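Local coordinates for protein glutathione s-transferase S2 (Nilaparvata lugens, PDB 5H5L) that binds glutathione and probably conjugates it to electrophilic substrates, as a sigma-class transferase also described as a prostaglandin D synthase, at residues B[90-95]-B[142-147]; B[96-101]-B[119-124]; B[128-133]-B[158-163]. All blocks are in the same frame, centred on the assembly; numbering follows the deposited sequence.

Interaction 1 of 3, residues B[90-95]-B[142-147]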
loop_
_atom_site.group_PDB
_atom_site.type_symbol
_atom_site.label_atom_id
_atom_site.label_comp_id
_atom_site.label_asym_id
_atom_site.label_seq_id
_atom_site.Cartn_x
_atom_site.Cartn_y
_atom_site.Cartn_z
ATOM N N THR B 90 7.963 0.157 4.561
ATOM C CA THR B 90 8.210 -1.155 3.964
ATOM C C THR B 90 7.553 -2.270 4.775
ATOM O O THR B 90 6.967 -3.192 4.197
ATOM C CB THR B 90 9.716 -1.425 3.781
ATOM O OG1 THR B 90 9.869 -2.632 3.025
ATOM C CG2 THR B 90 10.405 -1.607 5.071
ATOM N N MET B 91 7.605 -2.190 6.102
ATOM C CA MET B 91 6.979 -3.213 6.937
ATOM C C MET B 91 5.460 -3.219 6.800
ATOM O O MET B 91 4.826 -4.291 6.755
ATOM C CB MET B 91 7.367 -3.009 8.403
ATOM C CG MET B 91 8.839 -3.317 8.721
ATOM S SD MET B 91 9.413 -4.917 8.106
ATOM C CE MET B 91 8.373 -5.937 9.097
ATOM N N ILE B 92 4.840 -2.049 6.703
ATOM C CA ILE B 92 3.384 -2.047 6.589
ATOM C C ILE B 92 2.939 -2.502 5.205
ATOM O O ILE B 92 1.897 -3.155 5.067
ATOM C CB ILE B 92 2.825 -0.654 6.956
ATOM C CG1 ILE B 92 3.031 -0.413 8.462
ATOM C CG2 ILE B 92 1.383 -0.542 6.572
ATOM C CD1 ILE B 92 2.355 -1.465 9.359
ATOM N N ASP B 93 3.683 -2.144 4.153
ATOM C CA ASP B 93 3.321 -2.638 2.841
ATOM C C ASP B 93 3.453 -4.163 2.801
ATOM O O ASP B 93 2.631 -4.853 2.201
ATOM C CB ASP B 93 4.187 -1.994 1.754
ATOM C CG ASP B 93 3.657 -0.592 1.297
ATOM O OD1 ASP B 93 2.642 -0.108 1.807
ATOM O OD2 ASP B 93 4.273 0.007 0.394
ATOM N N THR B 94 4.465 -4.703 3.473
ATOM C CA THR B 94 4.613 -6.146 3.549
ATOM C C THR B 94 3.465 -6.765 4.336
ATOM O O THR B 94 2.905 -7.783 3.923
ATOM C CB THR B 94 5.976 -6.470 4.157
ATOM O OG1 THR B 94 6.968 -6.050 3.211
ATOM C CG2 THR B 94 6.139 -7.951 4.415
ATOM N N PHE B 95 3.099 -6.163 5.468
ATOM C CA PHE B 95 1.931 -6.611 6.215
ATOM C C PHE B 95 0.686 -6.582 5.330
ATOM O O PHE B 95 -0.159 -7.480 5.390
ATOM C CB PHE B 95 1.728 -5.727 7.445
ATOM C CG PHE B 95 0.534 -6.075 8.253
ATOM C CD1 PHE B 95 0.433 -7.303 8.861
ATOM C CD2 PHE B 95 -0.478 -5.151 8.446
ATOM C CE1 PHE B 95 -0.655 -7.612 9.610
ATOM C CE2 PHE B 95 -1.597 -5.462 9.213
ATOM C CZ PHE B 95 -1.685 -6.673 9.799
ATOM N N GLY B 142 11.922 -4.265 19.814
ATOM C CA GLY B 142 10.580 -4.494 20.279
ATOM C C GLY B 142 9.516 -3.714 19.533
ATOM O O GLY B 142 8.398 -3.568 20.044
ATOM N N TYR B 143 9.839 -3.174 18.358
ATOM C CA TYR B 143 8.889 -2.436 17.524
ATOM C C TYR B 143 9.034 -2.899 16.083
ATOM O O TYR B 143 9.981 -3.611 15.729
ATOM C CB TYR B 143 9.124 -0.928 17.624
ATOM C CG TYR B 143 8.888 -0.399 18.997
ATOM C CD1 TYR B 143 7.598 -0.123 19.418
ATOM C CD2 TYR B 143 9.946 -0.192 19.892
ATOM C CE1 TYR B 143 7.348 0.367 20.683
ATOM C CE2 TYR B 143 9.706 0.291 21.176
ATOM C CZ TYR B 143 8.393 0.570 21.554
ATOM O OH TYR B 143 8.070 1.050 22.789
ATOM N N LEU B 144 8.077 -2.488 15.242
ATOM C CA LEU B 144 8.161 -2.799 13.828
ATOM C C LEU B 144 9.343 -2.115 13.179
ATOM O O LEU B 144 9.934 -2.675 12.251
ATOM C CB LEU B 144 6.885 -2.397 13.084
ATOM C CG LEU B 144 5.715 -3.358 12.993
ATOM C CD1 LEU B 144 4.679 -2.701 12.054
ATOM C CD2 LEU B 144 6.082 -4.779 12.520
ATOM N N ALA B 145 9.719 -0.924 13.648
ATOM C CA ALA B 145 10.720 -0.164 12.928
ATOM C C ALA B 145 11.454 0.792 13.850
ATOM O O ALA B 145 10.847 1.380 14.749
ATOM C CB ALA B 145 10.080 0.635 11.800
ATOM N N ASN B 146 12.764 0.938 13.604
ATOM C CA ASN B 146 13.593 2.015 14.157
ATOM C C ASN B 146 13.705 1.967 15.687
ATOM O O ASN B 146 14.056 2.966 16.326
ATOM C CB ASN B 146 13.068 3.390 13.743
ATOM C CG ASN B 146 12.897 3.539 12.239
ATOM O OD1 ASN B 146 13.816 3.274 11.460
ATOM N ND2 ASN B 146 11.723 4.007 11.832
ATOM N N GLY B 147 13.399 0.841 16.312
ATOM C CA GLY B 147 13.490 0.778 17.755
ATOM C C GLY B 147 12.590 1.737 18.493
ATOM O O GLY B 147 12.872 2.063 19.639
#

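Interaction 2 of 3, residues B[96-101]-B[119-124]. With GSH (glutathione), chain C.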
loop_
_atom_site.group_PDB
_atom_site.type_symbol
_atom_site.label_atom_id
_atom_site.label_comp_id
_atom_site.label_asym_id
_atom_site.label_seq_id
_atom_site.Cartn_x
_atom_site.Cartn_y
_atom_site.Cartn_z
ATOM N N ASN B 96 0.565 -5.565 4.480
ATOM C CA ASN B 96 -0.635 -5.500 3.645
ATOM C C ASN B 96 -0.605 -6.578 2.563
ATOM O O ASN B 96 -1.656 -7.114 2.223
ATOM C CB ASN B 96 -0.799 -4.107 3.050
ATOM C CG ASN B 96 -1.273 -3.073 4.099
ATOM O OD1 ASN B 96 -1.886 -3.416 5.105
ATOM N ND2 ASN B 96 -0.980 -1.823 3.857
ATOM N N ASP B 97 0.584 -6.953 2.071
ATOM C CA ASP B 97 0.696 -8.102 1.186
ATOM C C ASP B 97 0.219 -9.357 1.902
ATOM O O ASP B 97 -0.540 -10.153 1.343
ATOM C CB ASP B 97 2.142 -8.307 0.744
ATOM C CG ASP B 97 2.586 -7.354 -0.326
ATOM O OD1 ASP B 97 1.731 -6.713 -0.972
ATOM O OD2 ASP B 97 3.821 -7.257 -0.523
ATOM N N PHE B 98 0.645 -9.538 3.153
ATOM C CA PHE B 98 0.159 -10.665 3.954
ATOM C C PHE B 98 -1.348 -10.649 4.038
ATOM O O PHE B 98 -2.015 -11.659 3.773
ATOM C CB PHE B 98 0.715 -10.627 5.368
ATOM C CG PHE B 98 -0.076 -11.467 6.345
ATOM C CD1 PHE B 98 -0.029 -12.852 6.279
ATOM C CD2 PHE B 98 -0.878 -10.887 7.294
ATOM C CE1 PHE B 98 -0.756 -13.637 7.176
ATOM C CE2 PHE B 98 -1.602 -11.655 8.188
ATOM C CZ PHE B 98 -1.541 -13.045 8.119
ATOM N N ARG B 99 -1.919 -9.502 4.403
ATOM C CA ARG B 99 -3.342 -9.564 4.698
ATOM C C ARG B 99 -4.180 -9.704 3.443
ATOM O O ARG B 99 -5.359 -10.069 3.546
ATOM C CB ARG B 99 -3.775 -8.385 5.559
ATOM C CG ARG B 99 -3.990 -7.115 4.916
ATOM C CD ARG B 99 -4.467 -6.110 6.004
ATOM N NE ARG B 99 -4.286 -4.727 5.552
ATOM C CZ ARG B 99 -5.022 -4.167 4.600
ATOM N NH1 ARG B 99 -5.986 -4.876 4.021
ATOM N NH2 ARG B 99 -4.793 -2.909 4.217
ATOM N N SER B 100 -3.580 -9.526 2.268
ATOM C CA SER B 100 -4.261 -9.883 1.036
ATOM C C SER B 100 -4.681 -11.340 1.044
ATOM O O SER B 100 -5.746 -11.677 0.515
ATOM C CB SER B 100 -3.372 -9.604 -0.148
ATOM O OG SER B 100 -3.888 -10.250 -1.277
ATOM N N SER B 101 -3.863 -12.207 1.649
ATOM C CA SER B 101 -4.211 -13.615 1.798
ATOM C C SER B 101 -5.457 -13.779 2.649
ATOM O O SER B 101 -6.331 -14.607 2.354
ATOM C CB SER B 101 -3.032 -14.380 2.400
ATOM O OG SER B 101 -2.306 -14.988 1.365
ATOM N N GLU B 119 -6.328 -23.577 5.399
ATOM C CA GLU B 119 -5.229 -24.476 5.729
ATOM C C GLU B 119 -3.897 -23.899 5.264
ATOM O O GLU B 119 -2.907 -23.881 6.010
ATOM C CB GLU B 119 -5.456 -25.844 5.082
ATOM C CG GLU B 119 -4.211 -26.766 5.072
ATOM C CD GLU B 119 -3.381 -26.694 3.770
ATOM O OE1 GLU B 119 -3.970 -26.465 2.683
ATOM O OE2 GLU B 119 -2.137 -26.888 3.834
ATOM N N THR B 120 -3.831 -23.491 4.002
ATOM C CA THR B 120 -2.598 -22.877 3.507
ATOM C C THR B 120 -2.260 -21.636 4.325
ATOM O O THR B 120 -1.113 -21.446 4.747
ATOM C CB THR B 120 -2.753 -22.537 2.027
ATOM O OG1 THR B 120 -3.023 -23.738 1.293
ATOM C CG2 THR B 120 -1.489 -21.861 1.466
ATOM N N LEU B 121 -3.270 -20.794 4.576
ATOM C CA LEU B 121 -3.094 -19.597 5.387
ATOM C C LEU B 121 -2.515 -19.940 6.756
ATOM O O LEU B 121 -1.492 -19.389 7.177
ATOM C CB LEU B 121 -4.445 -18.897 5.517
ATOM C CG LEU B 121 -4.529 -17.677 6.404
ATOM C CD1 LEU B 121 -3.532 -16.576 5.921
ATOM C CD2 LEU B 121 -5.982 -17.206 6.336
ATOM N N LEU B 122 -3.123 -20.889 7.455
ATOM C CA LEU B 122 -2.677 -21.142 8.817
ATOM C C LEU B 122 -1.351 -21.896 8.875
ATOM O O LEU B 122 -0.536 -21.626 9.758
ATOM C CB LEU B 122 -3.765 -21.894 9.580
ATOM C CG LEU B 122 -5.015 -21.115 9.917
ATOM C CD1 LEU B 122 -6.111 -22.040 10.450
ATOM C CD2 LEU B 122 -4.648 -20.052 10.942
ATOM N N ASN B 123 -1.079 -22.813 7.955
ATOM C CA ASN B 123 0.126 -23.621 8.095
ATOM C C ASN B 123 1.285 -23.225 7.179
ATOM O O ASN B 123 2.400 -23.685 7.413
ATOM C CB ASN B 123 -0.213 -25.104 7.888
ATOM C CG ASN B 123 -1.432 -25.555 8.722
ATOM O OD1 ASN B 123 -1.822 -24.900 9.689
ATOM N ND2 ASN B 123 -2.001 -26.695 8.363
ATOM N N GLU B 124 1.079 -22.365 6.179
ATOM C CA GLU B 124 2.200 -21.850 5.397
ATOM C C GLU B 124 2.324 -20.330 5.441
ATOM O O GLU B 124 3.390 -19.807 5.810
ATOM C CB GLU B 124 2.070 -22.368 3.960
ATOM C CG GLU B 124 2.587 -23.844 3.835
ATOM C CD GLU B 124 1.522 -24.827 3.378
ATOM O OE1 GLU B 124 0.674 -24.440 2.544
ATOM O OE2 GLU B 124 1.534 -25.988 3.851
HETATM N N1 GSH C . 3.624 -5.158 -2.690
HETATM C CA1 GSH C . 4.791 -5.623 -3.422
HETATM C C1 GSH C . 5.497 -4.455 -4.108
HETATM O O11 GSH C . 6.746 -4.451 -4.332
HETATM O O12 GSH C . 4.754 -3.510 -4.485
HETATM C CB1 GSH C . 4.303 -6.555 -4.565
HETATM C CG1 GSH C . 5.531 -7.260 -5.115
HETATM C CD1 GSH C . 5.085 -8.364 -6.107
HETATM O OE1 GSH C . 3.952 -8.660 -6.254
HETATM N N2 GSH C . 6.184 -8.973 -6.840
HETATM C CA2 GSH C . 5.987 -10.001 -7.840
HETATM C C2 GSH C . 6.920 -11.175 -7.559
HETATM O O2 GSH C . 7.952 -11.036 -6.995
HETATM C CB2 GSH C . 6.458 -9.436 -9.162
HETATM S SG2 GSH C . 5.643 -7.903 -9.661
HETATM N N3 GSH C . 6.516 -12.461 -8.099
HETATM C CA3 GSH C . 7.364 -13.628 -7.971
HETATM C C3 GSH C . 6.904 -14.506 -6.833
HETATM O O31 GSH C . 7.483 -15.610 -6.705
HETATM O O32 GSH C . 5.981 -14.130 -6.062
#

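Interaction 3 of 3, residues B[128-133]-B[158-163]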
loop_
_atom_site.group_PDB
_atom_site.type_symbol
_atom_site.label_atom_id
_atom_site.label_comp_id
_atom_site.label_asym_id
_atom_site.label_seq_id
_atom_site.Cartn_x
_atom_site.Cartn_y
_atom_site.Cartn_z
ATOM N N PHE B 128 5.192 -18.096 7.480
ATOM C CA PHE B 128 6.170 -17.429 6.629
ATOM C C PHE B 128 6.319 -15.969 7.038
ATOM O O PHE B 128 7.421 -15.505 7.368
ATOM C CB PHE B 128 5.773 -17.548 5.156
ATOM C CG PHE B 128 6.695 -16.810 4.224
ATOM C CD1 PHE B 128 7.819 -17.426 3.722
ATOM C CD2 PHE B 128 6.461 -15.482 3.903
ATOM C CE1 PHE B 128 8.682 -16.749 2.880
ATOM C CE2 PHE B 128 7.317 -14.799 3.065
ATOM C CZ PHE B 128 8.431 -15.433 2.558
ATOM N N TYR B 129 5.204 -15.235 7.073
ATOM C CA TYR B 129 5.267 -13.814 7.422
ATOM C C TYR B 129 5.534 -13.613 8.901
ATOM O O TYR B 129 6.359 -12.775 9.281
ATOM C CB TYR B 129 3.966 -13.088 7.037
ATOM C CG TYR B 129 3.878 -12.836 5.553
ATOM C CD1 TYR B 129 4.489 -11.737 4.969
ATOM C CD2 TYR B 129 3.211 -13.708 4.737
ATOM C CE1 TYR B 129 4.416 -11.529 3.595
ATOM C CE2 TYR B 129 3.147 -13.520 3.381
ATOM C CZ TYR B 129 3.734 -12.427 2.811
ATOM O OH TYR B 129 3.665 -12.271 1.450
ATOM N N PHE B 130 4.843 -14.356 9.767
ATOM C CA PHE B 130 4.930 -14.005 11.181
ATOM C C PHE B 130 6.271 -14.375 11.802
ATOM O O PHE B 130 6.691 -13.700 12.746
ATOM C CB PHE B 130 3.803 -14.635 11.962
ATOM C CG PHE B 130 2.490 -13.927 11.791
ATOM C CD1 PHE B 130 2.197 -13.245 10.613
ATOM C CD2 PHE B 130 1.563 -13.939 12.800
ATOM C CE1 PHE B 130 0.990 -12.590 10.457
ATOM C CE2 PHE B 130 0.339 -13.307 12.656
ATOM C CZ PHE B 130 0.051 -12.625 11.499
ATOM N N ASN B 131 6.944 -15.437 11.333
ATOM C CA ASN B 131 8.293 -15.702 11.848
ATOM C C ASN B 131 9.219 -14.536 11.498
ATOM O O ASN B 131 10.017 -14.084 12.327
ATOM C CB ASN B 131 8.865 -17.006 11.286
ATOM C CG ASN B 131 8.344 -18.262 11.992
ATOM O OD1 ASN B 131 8.140 -18.284 13.196
ATOM N ND2 ASN B 131 8.159 -19.309 11.228
ATOM N N LYS B 132 9.104 -14.008 10.274
ATOM C CA LYS B 132 9.939 -12.868 9.902
ATOM C C LYS B 132 9.573 -11.618 10.700
ATOM O O LYS B 132 10.465 -10.892 11.151
ATOM C CB LYS B 132 9.828 -12.613 8.404
ATOM C CG LYS B 132 10.682 -13.597 7.574
ATOM C CD LYS B 132 10.065 -13.816 6.205
ATOM C CE LYS B 132 10.880 -14.772 5.365
ATOM N NZ LYS B 132 12.213 -14.199 4.968
ATOM N N PHE B 133 8.270 -11.329 10.850
ATOM C CA PHE B 133 7.842 -10.194 11.667
ATOM C C PHE B 133 8.363 -10.351 13.087
ATOM O O PHE B 133 8.865 -9.399 13.704
ATOM C CB PHE B 133 6.308 -10.094 11.722
ATOM C CG PHE B 133 5.629 -9.781 10.408
ATOM C CD1 PHE B 133 6.310 -9.263 9.317
ATOM C CD2 PHE B 133 4.269 -10.010 10.283
ATOM C CE1 PHE B 133 5.644 -8.987 8.137
ATOM C CE2 PHE B 133 3.621 -9.767 9.098
ATOM C CZ PHE B 133 4.313 -9.238 8.036
ATOM N N SER B 158 -3.750 -3.139 15.566
ATOM C CA SER B 158 -5.198 -2.991 15.471
ATOM C C SER B 158 -5.778 -4.005 14.506
ATOM O O SER B 158 -6.844 -4.574 14.766
ATOM C CB SER B 158 -5.567 -1.560 15.059
ATOM O OG SER B 158 -5.176 -1.330 13.721
ATOM N N ILE B 159 -5.074 -4.280 13.394
ATOM C CA ILE B 159 -5.579 -5.242 12.429
ATOM C C ILE B 159 -5.345 -6.676 12.909
ATOM O O ILE B 159 -6.202 -7.541 12.717
ATOM C CB ILE B 159 -4.955 -4.953 11.046
ATOM C CG1 ILE B 159 -5.546 -3.624 10.521
ATOM C CG2 ILE B 159 -5.211 -6.071 10.072
ATOM C CD1 ILE B 159 -4.958 -3.114 9.250
ATOM N N LEU B 160 -4.213 -6.963 13.557
ATOM C CA LEU B 160 -4.009 -8.312 14.104
ATOM C C LEU B 160 -5.073 -8.665 15.144
ATOM O O LEU B 160 -5.512 -9.818 15.234
ATOM C CB LEU B 160 -2.623 -8.440 14.724
ATOM C CG LEU B 160 -1.447 -8.534 13.770
ATOM C CD1 LEU B 160 -0.193 -8.796 14.538
ATOM C CD2 LEU B 160 -1.636 -9.612 12.716
ATOM N N GLU B 161 -5.490 -7.685 15.940
ATOM C CA GLU B 161 -6.558 -7.905 16.907
ATOM C C GLU B 161 -7.808 -8.422 16.212
ATOM O O GLU B 161 -8.464 -9.351 16.688
ATOM C CB GLU B 161 -6.823 -6.595 17.652
ATOM C CG GLU B 161 -8.171 -6.489 18.316
ATOM C CD GLU B 161 -8.278 -5.219 19.117
ATOM O OE1 GLU B 161 -9.071 -4.335 18.735
ATOM O OE2 GLU B 161 -7.526 -5.092 20.105
ATOM N N PHE B 162 -8.125 -7.865 15.055
ATOM C CA PHE B 162 -9.237 -8.384 14.288
ATOM C C PHE B 162 -9.033 -9.853 13.953
ATOM O O PHE B 162 -9.976 -10.641 13.999
ATOM C CB PHE B 162 -9.410 -7.555 13.018
ATOM C CG PHE B 162 -10.621 -7.918 12.214
ATOM C CD1 PHE B 162 -11.840 -7.333 12.494
ATOM C CD2 PHE B 162 -10.541 -8.840 11.173
ATOM C CE1 PHE B 162 -12.971 -7.656 11.747
ATOM C CE2 PHE B 162 -11.660 -9.166 10.430
ATOM C CZ PHE B 162 -12.879 -8.567 10.719
ATOM N N MET B 163 -7.816 -10.243 13.591
ATOM C CA MET B 163 -7.580 -11.649 13.295
ATOM C C MET B 163 -7.800 -12.518 14.522
ATOM O O MET B 163 -8.268 -13.652 14.412
ATOM C CB MET B 163 -6.163 -11.858 12.798
ATOM C CG MET B 163 -5.879 -11.277 11.429
ATOM S SD MET B 163 -4.180 -11.609 10.945
ATOM C CE MET B 163 -4.058 -13.379 11.167
#

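Interaction 1 of 3, residues B[90-95]-B[142-147]
Met91 and Ile92 meet Leu144 without a ring between them; the aromatic rings of the two segments pair with other residues, Phe95 edge-to-face with Phe156, Tyr143 with Lys183 in a cation-pi contact. The contact belongs to the all-helical C-terminal domain of the glutathione transferase fold, where one side of helix 82-106 is met by the loop between helices 111-139 and 151-164. Leu144 is the loop residue that reaches the helix, and all three touching residues are buried. Its CD1 methyl packs on CD1 of Ile92 at 3.8 Å, the two side chains crossing at about a right angle. In Ile92 the long branch lies beside the backbone N (chi1 -69°), and a second bend at CG1 brings its terminal methyl closer to the loop than the CB direction alone would. Met91 folds at both chi2 and chi3, and its CE comes within 4.3 Å of Leu144 CD2, a looser touch. No hydrogen bond joins the two segments, and the backbone of Leu144 is held by others: its N donates to Asp153 OD1 in the first turn of helix 151-164, while its O has a weak bond from His136 NE2. That same carbonyl O lies 3.8 Å from Met91 CG.

Interaction 2 of 3, residues B[96-101]-B[119-124]
Leu121 touches Phe98 and Ser101 through a single methyl. From CB its chain continues to CG, set opposite the backbone N (chi1 176°), which carries the branch across to helix 82-106, although the bond from CA to CB does not aim there. CD1 then lies 4.2 Å from Phe98 CE1, meeting the ring obliquely, and 4.2 Å from Ser101 CB. The contact is small and apolar, without a hydrogen bond, and joins helices 82-106 and 111-139 where their segments approach within 7.1 Å, CA of Ser101 to CA of Leu121.

One residue before Phe98, Asp97 reaches a glutathione held mainly by the second subunit. Both carboxylate oxygens grip its amino group: N1 donates to OD1 and to OD2, each at 3.0 Å, while glutathione CA1 stands 3.5 Å from OD2. OD2 also accepts from Gln63 NE2 of the second subunit, whose OE1 in turn binds the glutathione, so that the amide can position both partners. With the carboxylate gone, as in an alanine here, glutathione N1 would probably lose both of its bonds to this residue, and Gln63 NE2 of the second subunit this acceptor.

Arg99, which touches a different bound glutathione, makes two weak bonds to Asn96 OD1, from NE and NH2, and NH2 also bonds Tyr155 OH. The setting of Asp97 is that of the intersubunit glutathione site of dimeric transferases, in which an aspartate of one subunit holds the gamma-glutamyl amine bound to the other.

Interaction 3 of 3, residues B[128-133]-B[158-163]
Phe130 sets the far corner of its ring against Leu160 and Met163. CZ, the ring atom most distant from the backbone, lies 3.7 Å from Leu160 CD2 and 4.2 Å from Met163 CE; CE2 adds a second touch, again 4.2 Å from Leu160 CD2. Seen from CZ the two methyls are about 74° apart, and both meet the ring obliquely. Phe130 and Leu160 slide past each other in opposite directions, whereas Phe130 and Met163 approach each other from opposite directions, the methionine chain extended through chi2 and bent only at chi3 (53°), a turn that brings CE to CZ. The side chains bridge well-separated backbones: the closest CA atoms, of Phe130 and Leu160, are 11.0 Å apart. The contact is purely apolar and buried.

In the second shell, the ring of Phe98 on helix 82-106 meets that of Phe130 with the planes at about 55° and also touches Met163. Phe130 further meets Tyr174 edge-to-face and packs on Ile177 of helix 175-185, which Leu160 touches too. Within its own helix, the ring of Phe130 has Tyr129 CB at its edge, in plane. The outer side of this helix is turned to the second subunit: Lys132 lays CE over one face of the Phe128 ring, and its NZ is bonded to Pro47 O of the second subunit.

Helix 151-164 thus stands at the centre of the C-terminal domain: helix 111-139 contributes Phe130, helix 82-106 borders Leu160 and Met163, and helix 15-25 of the thioredoxin-like domain contacts Ser158 and Ile159.

Helix 82-106 ties the three contacts together, supplying adjoining segments to interactions 1 and 2, whose centres are about 18 Å apart. Interaction 3 lies about 11 Å from the first and 10 Å from the second, centre to centre, and touches both. Phe95 CE1 packs 3.8 Å from Leu160 CD2, and Met91 CE 3.9 Å from Phe133 CD1; toward interaction 2, Phe98 CZ reaches Phe130 CE1 at 3.5 Å. One apolar core of the helical domain results. Interaction 2 carries the links to glutathione: Asp97 binds the one held mainly by the second subunit, and Arg99 touches another. The side chains of Ile92 and Met163 stay about 9 and 12 Å from a bound glutathione.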